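PDB 3BB5: stress responsive alpha-beta protein from Jannaschia sp., which is of unknown function but forms a dimer with a ferredoxin-like fold and belongs to the stress-responsive alpha/beta barrel family. Local coordinates for residues H23-E28 with Y75-T80. Residues are numbered along the deposited sequence; the frame is centred on the assembly and turned at random. Where two conformers were deposited one is given.
With EDO (1,2-ethanediol), chain G.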
loop_
_atom_site.group_PDB
_atom_site.type_symbol
_atom_site.label_atom_id
_atom_site.label_comp_id
_atom_site.label_asym_id
_atom_site.label_seq_id
_atom_site.Cartn_x
_atom_site.Cartn_y
_atom_site.Cartn_z
ATOM N N HIS A 23 -7.177 1.303 -0.895
ATOM C CA HIS A 23 -7.136 1.641 0.544
ATOM C C HIS A 23 -6.134 0.714 1.186
ATOM O O HIS A 23 -6.394 -0.461 1.285
ATOM C CB HIS A 23 -8.552 1.403 1.113
ATOM C CG HIS A 23 -8.737 1.738 2.567
ATOM N ND1 HIS A 23 -8.762 3.034 3.041
ATOM C CD2 HIS A 23 -8.979 0.943 3.642
ATOM C CE1 HIS A 23 -8.992 3.019 4.345
ATOM N NE2 HIS A 23 -9.128 1.767 4.733
ATOM N N LEU A 24 -4.974 1.238 1.568
ATOM C CA LEU A 24 -3.900 0.451 2.135
ATOM C C LEU A 24 -3.745 0.799 3.603
ATOM O O LEU A 24 -3.632 1.965 3.969
ATOM C CB LEU A 24 -2.578 0.703 1.396
ATOM C CG LEU A 24 -1.276 0.229 2.111
ATOM C CD1 LEU A 24 -1.122 -1.336 2.172
ATOM C CD2 LEU A 24 0.006 0.877 1.477
ATOM N N VAL A 25 -3.720 -0.230 4.438
ATOM C CA VAL A 25 -3.664 -0.063 5.890
ATOM C C VAL A 25 -2.455 -0.855 6.401
ATOM O O VAL A 25 -2.426 -2.075 6.258
ATOM C CB VAL A 25 -4.990 -0.563 6.570
ATOM C CG1 VAL A 25 -4.935 -0.385 8.080
ATOM C CG2 VAL A 25 -6.211 0.136 5.951
HETATM N N MSE A 26 -1.453 -0.139 6.934
HETATM C CA MSE A 26 -0.244 -0.737 7.525
HETATM C C MSE A 26 -0.259 -0.662 9.051
HETATM O O MSE A 26 -0.551 0.370 9.636
HETATM C CB MSE A 26 1.010 -0.061 6.971
HETATM C CG MSE A 26 1.122 -0.091 5.434
HETATM SE SE MSE A 26 1.118 -1.893 4.681
HETATM C CE MSE A 26 2.633 -2.642 5.679
ATOM N N LEU A 27 0.036 -1.782 9.697
ATOM C CA LEU A 27 -0.247 -1.933 11.120
ATOM C C LEU A 27 1.044 -2.074 11.856
ATOM O O LEU A 27 1.942 -2.695 11.351
ATOM C CB LEU A 27 -1.117 -3.160 11.374
ATOM C CG LEU A 27 -2.526 -3.155 10.768
ATOM C CD1 LEU A 27 -3.139 -4.566 10.918
ATOM C CD2 LEU A 27 -3.444 -2.071 11.388
ATOM N N GLU A 28 1.093 -1.476 13.049
ATOM C CA GLU A 28 2.207 -1.525 14.003
ATOM C C GLU A 28 1.752 -2.273 15.298
ATOM O O GLU A 28 1.309 -1.639 16.265
ATOM C CB GLU A 28 2.587 -0.072 14.337
ATOM C CG GLU A 28 4.017 0.216 14.464
ATOM C CD GLU A 28 4.264 1.643 14.942
ATOM O OE1 GLU A 28 3.821 2.590 14.227
ATOM O OE2 GLU A 28 4.904 1.793 16.015
ATOM N N TYR A 75 2.790 -5.889 9.179
ATOM C CA TYR A 75 1.563 -6.510 8.625
ATOM C C TYR A 75 0.664 -5.439 8.010
ATOM O O TYR A 75 0.595 -4.309 8.493
ATOM C CB TYR A 75 0.797 -7.326 9.713
ATOM C CG TYR A 75 -0.105 -8.430 9.142
ATOM C CD1 TYR A 75 -1.412 -8.162 8.774
ATOM C CD2 TYR A 75 0.369 -9.717 8.926
ATOM C CE1 TYR A 75 -2.224 -9.116 8.255
ATOM C CE2 TYR A 75 -0.452 -10.696 8.380
ATOM C CZ TYR A 75 -1.748 -10.380 8.047
ATOM O OH TYR A 75 -2.590 -11.323 7.496
ATOM N N GLY A 76 -0.016 -5.779 6.920
ATOM C CA GLY A 76 -0.907 -4.817 6.291
ATOM C C GLY A 76 -1.972 -5.430 5.444
ATOM O O GLY A 76 -2.032 -6.650 5.252
ATOM N N PHE A 77 -2.861 -4.580 4.978
ATOM C CA PHE A 77 -3.890 -5.032 4.052
ATOM C C PHE A 77 -4.260 -3.986 3.037
ATOM O O PHE A 77 -3.841 -2.862 3.148
ATOM C CB PHE A 77 -5.107 -5.623 4.783
ATOM C CG PHE A 77 -5.824 -4.673 5.717
ATOM C CD1 PHE A 77 -5.461 -4.583 7.033
ATOM C CD2 PHE A 77 -6.929 -3.953 5.288
ATOM C CE1 PHE A 77 -6.162 -3.768 7.906
ATOM C CE2 PHE A 77 -7.617 -3.137 6.126
ATOM C CZ PHE A 77 -7.245 -3.046 7.446
ATOM N N LEU A 78 -4.981 -4.435 2.009
ATOM C CA LEU A 78 -5.394 -3.642 0.854
ATOM C C LEU A 78 -6.870 -3.923 0.533
ATOM O O LEU A 78 -7.254 -5.088 0.365
ATOM C CB LEU A 78 -4.560 -3.985 -0.382
ATOM C CG LEU A 78 -4.767 -2.961 -1.513
ATOM C CD1 LEU A 78 -3.846 -1.685 -1.328
ATOM C CD2 LEU A 78 -4.589 -3.579 -2.901
ATOM N N CYS A 79 -7.679 -2.860 0.465
ATOM C CA CYS A 79 -8.994 -2.922 -0.149
ATOM C C CYS A 79 -8.996 -2.101 -1.398
ATOM O O CYS A 79 -8.545 -0.975 -1.390
ATOM C CB CYS A 79 -10.083 -2.360 0.757
ATOM S SG CYS A 79 -9.964 -2.979 2.344
ATOM N N THR A 80 -9.534 -2.675 -2.458
ATOM C CA THR A 80 -9.766 -1.981 -3.704
ATOM C C THR A 80 -11.266 -1.639 -3.757
ATOM O O THR A 80 -12.072 -2.537 -3.686
ATOM C CB THR A 80 -9.367 -2.894 -4.887
ATOM O OG1 THR A 80 -7.969 -3.199 -4.787
ATOM C CG2 THR A 80 -9.658 -2.240 -6.235
HETATM C C1 EDO G . -8.606 0.997 9.413
HETATM O O1 EDO G . -9.209 2.182 9.955
HETATM C C2 EDO G . -9.656 0.031 8.845
HETATM O O2 EDO G . -9.783 0.151 7.410
#
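Val25 and Phe77 form the centre of this pairing between strands 21-27 and 75-81, the two inner strands of an antiparallel sheet. Backbone hydrogen bonds join the strands. His23 and Cys79 exchange two, with His23 N to Cys79 O at 2.7 Å. Val25 and Phe77 exchange two more, and Val25 N meets Phe77 O nearly straight, at 174°. Leu27 N donates a fifth to Tyr75 O.

The apolar contacts lie on both faces. Phe77 CG sits between its backbone N and carbonyl carbon (chi1 60°), which folds the ring over Val25. Val25 CB lies 3.6 Å from the centroid of the Phe77 ring in a CH-pi contact, and both its methyls reach the rim. Met42 of helix 34-48 also packs on Phe77. With an alanine in place of Phe77, Val25 would probably lose its aromatic cover and a gap would open beneath that helix. On the other face, Leu24 CB meets Leu78 CD1 at 3.8 Å. The bent selenomethionine Met26 brings SE to 3.9 Å from Gly76 CA, where a side chain would clash. Leu24, Met26 and Leu78 also pack on the second subunit.

The His23 ring has polar partners at both nitrogens. NE2 is hydrogen-bonded, in the ring plane, to O2 of a 1,2-ethanediol 3.2 Å away, probably from the crystallisation liquor. ND1 is hydrogen-bonded to Asp118. Backbone hydrogen bonding thus satisfies main-chain polar groups within a buried, mostly apolar centre.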